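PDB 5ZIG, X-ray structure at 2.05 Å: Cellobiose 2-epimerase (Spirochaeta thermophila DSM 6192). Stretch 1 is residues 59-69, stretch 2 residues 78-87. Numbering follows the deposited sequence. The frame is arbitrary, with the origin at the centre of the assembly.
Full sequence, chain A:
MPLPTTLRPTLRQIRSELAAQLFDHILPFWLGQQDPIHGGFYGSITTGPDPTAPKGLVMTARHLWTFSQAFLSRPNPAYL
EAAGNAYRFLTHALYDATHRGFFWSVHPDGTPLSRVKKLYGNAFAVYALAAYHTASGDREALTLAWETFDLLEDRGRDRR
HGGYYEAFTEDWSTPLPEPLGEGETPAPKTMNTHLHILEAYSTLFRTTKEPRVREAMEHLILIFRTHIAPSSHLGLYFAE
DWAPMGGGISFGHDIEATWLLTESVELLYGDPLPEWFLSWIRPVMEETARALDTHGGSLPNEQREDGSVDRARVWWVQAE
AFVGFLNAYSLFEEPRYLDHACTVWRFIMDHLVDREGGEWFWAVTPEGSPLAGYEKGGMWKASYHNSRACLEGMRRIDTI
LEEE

Stretch 1 59-69: MTARHLWTFSQ
Stretch 2 (78-87) AYLEAAGNAY

How are the two stretches arranged? Both are helical throughout, with phi/psi near -63/-42, and they run nearly antiparallel, at 156° between their N-to-C directions. Their axes approach to 8.0 Å, and Phe 67 CA lies 5.0 Å from Ala 83 CA, setting the register. No hydrogen bond crosses; packing buries 423 Å².

What does Phe 67 do, covering the most surface? Its CA-to-CB bond points toward the second helix, and chi1 -76° (m) with chi2 -77° lays a ring face against Ala 82, whose CB sits 3.7 Å from the ring centroid, 12° off the normal, a CH-pi contact. Phe 67 CB packs 3.4 Å from Tyr 79 O and 3.8 Å from Ala 83 CB. Tyr 79, chi1 -56° (m) and chi2 -23°, brings its CD1 4.1 Å from Phe 67 CD1.

How does Leu 64 reach across? It starts sideways, but chi1 180° (t) and chi2 54° (p) carry its end nearer, placing CD1 3.2 Å from Ala 83 O and 4.0 Å from Tyr 87 CB.

Why is Ala 86 so well covered? Its CB points toward the first helix, 3.9 Å from Leu 64 CB and 3.8 Å from Leu 64 N, so its methyl group meets both the side chain and the backbone of Leu 64. Nearby, Thr 60 CG2 lies 3.8 Å from Ala 86 O.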

# COMPACT_ATOMS: atom_id res chain seq x y z
N MET A 59 9.17 5.25 2.32
CA MET A 59 10.05 4.12 2.04
C MET A 59 10.57 3.48 3.33
O MET A 59 10.57 2.25 3.47
CB MET A 59 11.20 4.56 1.14
CG MET A 59 12.24 3.50 0.84
SD MET A 59 13.90 4.23 0.90
CE MET A 59 14.02 4.55 2.65
N THR A 60 10.97 4.31 4.29
CA THR A 60 11.49 3.79 5.55
C THR A 60 10.41 3.05 6.33
O THR A 60 10.67 2.01 6.94
CB THR A 60 12.06 4.94 6.38
OG1 THR A 60 13.13 5.54 5.63
CG2 THR A 60 12.58 4.45 7.74
N ALA A 61 9.18 3.60 6.35
CA ALA A 61 8.09 2.93 7.05
C ALA A 61 7.66 1.65 6.33
O ALA A 61 7.30 0.66 6.98
CB ALA A 61 6.91 3.89 7.19
N ARG A 62 7.69 1.65 5.00
CA ARG A 62 7.40 0.43 4.25
C ARG A 62 8.38 -0.68 4.59
O ARG A 62 7.98 -1.83 4.80
CB ARG A 62 7.40 0.72 2.75
CG ARG A 62 6.13 1.46 2.32
CD ARG A 62 6.10 1.76 0.84
NE ARG A 62 4.87 2.45 0.44
CZ ARG A 62 4.59 2.82 -0.81
NH1 ARG A 62 5.44 2.54 -1.79
NH2 ARG A 62 3.45 3.43 -1.09
N HIS A 63 9.68 -0.36 4.70
CA HIS A 63 10.66 -1.37 5.09
C HIS A 63 10.42 -1.83 6.52
O HIS A 63 10.56 -3.03 6.82
CB HIS A 63 12.08 -0.84 4.92
CG HIS A 63 12.50 -0.70 3.49
ND1 HIS A 63 12.20 -1.65 2.53
CD2 HIS A 63 13.15 0.29 2.85
CE1 HIS A 63 12.68 -1.25 1.36
NE2 HIS A 63 13.27 -0.08 1.53
N LEU A 64 10.07 -0.91 7.43
CA LEU A 64 9.70 -1.32 8.78
C LEU A 64 8.52 -2.30 8.75
O LEU A 64 8.55 -3.34 9.42
CB LEU A 64 9.35 -0.11 9.64
CG LEU A 64 8.96 -0.56 11.07
CD1 LEU A 64 10.04 -1.45 11.68
CD2 LEU A 64 8.60 0.60 12.04
N TRP A 65 7.46 -1.96 8.00
CA TRP A 65 6.31 -2.85 7.92
C TRP A 65 6.72 -4.19 7.31
O TRP A 65 6.40 -5.25 7.86
CB TRP A 65 5.17 -2.21 7.11
CG TRP A 65 3.90 -3.08 7.04
CD1 TRP A 65 2.82 -3.03 7.88
CD2 TRP A 65 3.60 -4.10 6.07
NE1 TRP A 65 1.87 -3.95 7.50
CE2 TRP A 65 2.33 -4.62 6.39
CE3 TRP A 65 4.28 -4.61 4.96
CZ2 TRP A 65 1.73 -5.64 5.65
CZ3 TRP A 65 3.68 -5.64 4.22
CH2 TRP A 65 2.42 -6.13 4.56
N THR A 66 7.48 -4.16 6.23
CA THR A 66 7.83 -5.40 5.54
C THR A 66 8.58 -6.36 6.47
O THR A 66 8.21 -7.53 6.58
CB THR A 66 8.65 -5.09 4.29
OG1 THR A 66 7.79 -4.57 3.27
CG2 THR A 66 9.34 -6.36 3.76
N PHE A 67 9.60 -5.87 7.18
CA PHE A 67 10.42 -6.78 7.97
C PHE A 67 9.76 -7.20 9.28
O PHE A 67 10.11 -8.26 9.82
CB PHE A 67 11.80 -6.17 8.23
CG PHE A 67 12.69 -6.23 7.02
CD1 PHE A 67 13.31 -7.41 6.66
CD2 PHE A 67 12.85 -5.13 6.20
CE1 PHE A 67 14.11 -7.48 5.54
CE2 PHE A 67 13.65 -5.19 5.08
CZ PHE A 67 14.27 -6.35 4.74
N SER A 68 8.84 -6.40 9.79
CA SER A 68 7.99 -6.85 10.89
C SER A 68 7.16 -8.07 10.48
O SER A 68 7.12 -9.09 11.18
CB SER A 68 7.10 -5.71 11.34
OG SER A 68 7.86 -4.65 11.88
N GLN A 69 6.47 -7.96 9.34
CA GLN A 69 5.58 -9.02 8.87
C GLN A 69 6.37 -10.26 8.50
O GLN A 69 5.90 -11.39 8.71
CB GLN A 69 4.77 -8.52 7.68
CG GLN A 69 3.90 -7.30 8.02
CD GLN A 69 2.71 -7.66 8.88
OE1 GLN A 69 2.36 -8.84 9.00
NE2 GLN A 69 2.08 -6.65 9.48
N ALA A 78 17.61 -12.03 11.12
CA ALA A 78 17.92 -10.94 10.20
C ALA A 78 16.73 -10.00 10.01
O ALA A 78 16.91 -8.78 9.92
CB ALA A 78 18.40 -11.50 8.86
N TYR A 79 15.51 -10.54 9.97
CA TYR A 79 14.32 -9.72 9.71
C TYR A 79 14.00 -8.81 10.89
O TYR A 79 13.67 -7.63 10.72
CB TYR A 79 13.09 -10.58 9.41
CG TYR A 79 13.22 -11.57 8.27
CD1 TYR A 79 14.15 -11.40 7.26
CD2 TYR A 79 12.37 -12.68 8.20
CE1 TYR A 79 14.24 -12.31 6.22
CE2 TYR A 79 12.47 -13.60 7.15
CZ TYR A 79 13.41 -13.40 6.17
OH TYR A 79 13.53 -14.30 5.11
N LEU A 80 14.03 -9.35 12.11
CA LEU A 80 13.82 -8.50 13.26
C LEU A 80 14.90 -7.42 13.32
O LEU A 80 14.60 -6.25 13.55
CB LEU A 80 13.78 -9.34 14.54
CG LEU A 80 13.55 -8.67 15.87
CD1 LEU A 80 12.29 -7.81 15.86
CD2 LEU A 80 13.48 -9.71 16.96
N GLU A 81 16.15 -7.81 13.05
CA GLU A 81 17.26 -6.85 13.03
C GLU A 81 17.01 -5.73 12.02
O GLU A 81 17.16 -4.54 12.34
CB GLU A 81 18.57 -7.59 12.72
CG GLU A 81 19.04 -8.45 13.88
CD GLU A 81 19.97 -9.58 13.47
OE1 GLU A 81 20.14 -9.82 12.25
OE2 GLU A 81 20.53 -10.23 14.38
N ALA A 82 16.67 -6.09 10.79
CA ALA A 82 16.36 -5.08 9.79
C ALA A 82 15.18 -4.23 10.23
O ALA A 82 15.19 -3.00 10.07
CB ALA A 82 16.08 -5.73 8.43
N ALA A 83 14.16 -4.86 10.80
CA ALA A 83 13.03 -4.10 11.33
C ALA A 83 13.51 -3.11 12.39
O ALA A 83 13.17 -1.93 12.34
CB ALA A 83 11.97 -5.04 11.89
N GLY A 84 14.30 -3.59 13.35
CA GLY A 84 14.87 -2.69 14.35
C GLY A 84 15.67 -1.57 13.73
O GLY A 84 15.62 -0.43 14.19
N ASN A 85 16.42 -1.88 12.66
CA ASN A 85 17.17 -0.84 11.96
C ASN A 85 16.23 0.19 11.38
O ASN A 85 16.43 1.40 11.54
CB ASN A 85 18.05 -1.44 10.86
CG ASN A 85 18.73 -0.37 10.02
OD1 ASN A 85 19.08 0.71 10.52
ND2 ASN A 85 18.92 -0.65 8.74
N ALA A 86 15.19 -0.27 10.68
CA ALA A 86 14.25 0.68 10.12
C ALA A 86 13.51 1.44 11.21
O ALA A 86 13.17 2.61 11.04
CB ALA A 86 13.26 -0.04 9.20
N TYR A 87 13.29 0.80 12.36
CA TYR A 87 12.55 1.46 13.43
C TYR A 87 13.38 2.58 14.06
O TYR A 87 12.89 3.70 14.20
CB TYR A 87 12.15 0.43 14.48
CG TYR A 87 11.50 1.02 15.72
CD1 TYR A 87 10.20 1.52 15.69
CD2 TYR A 87 12.19 1.07 16.92
CE1 TYR A 87 9.62 2.03 16.81
CE2 TYR A 87 11.63 1.60 18.05
CZ TYR A 87 10.35 2.08 17.99
OH TYR A 87 9.79 2.60 19.13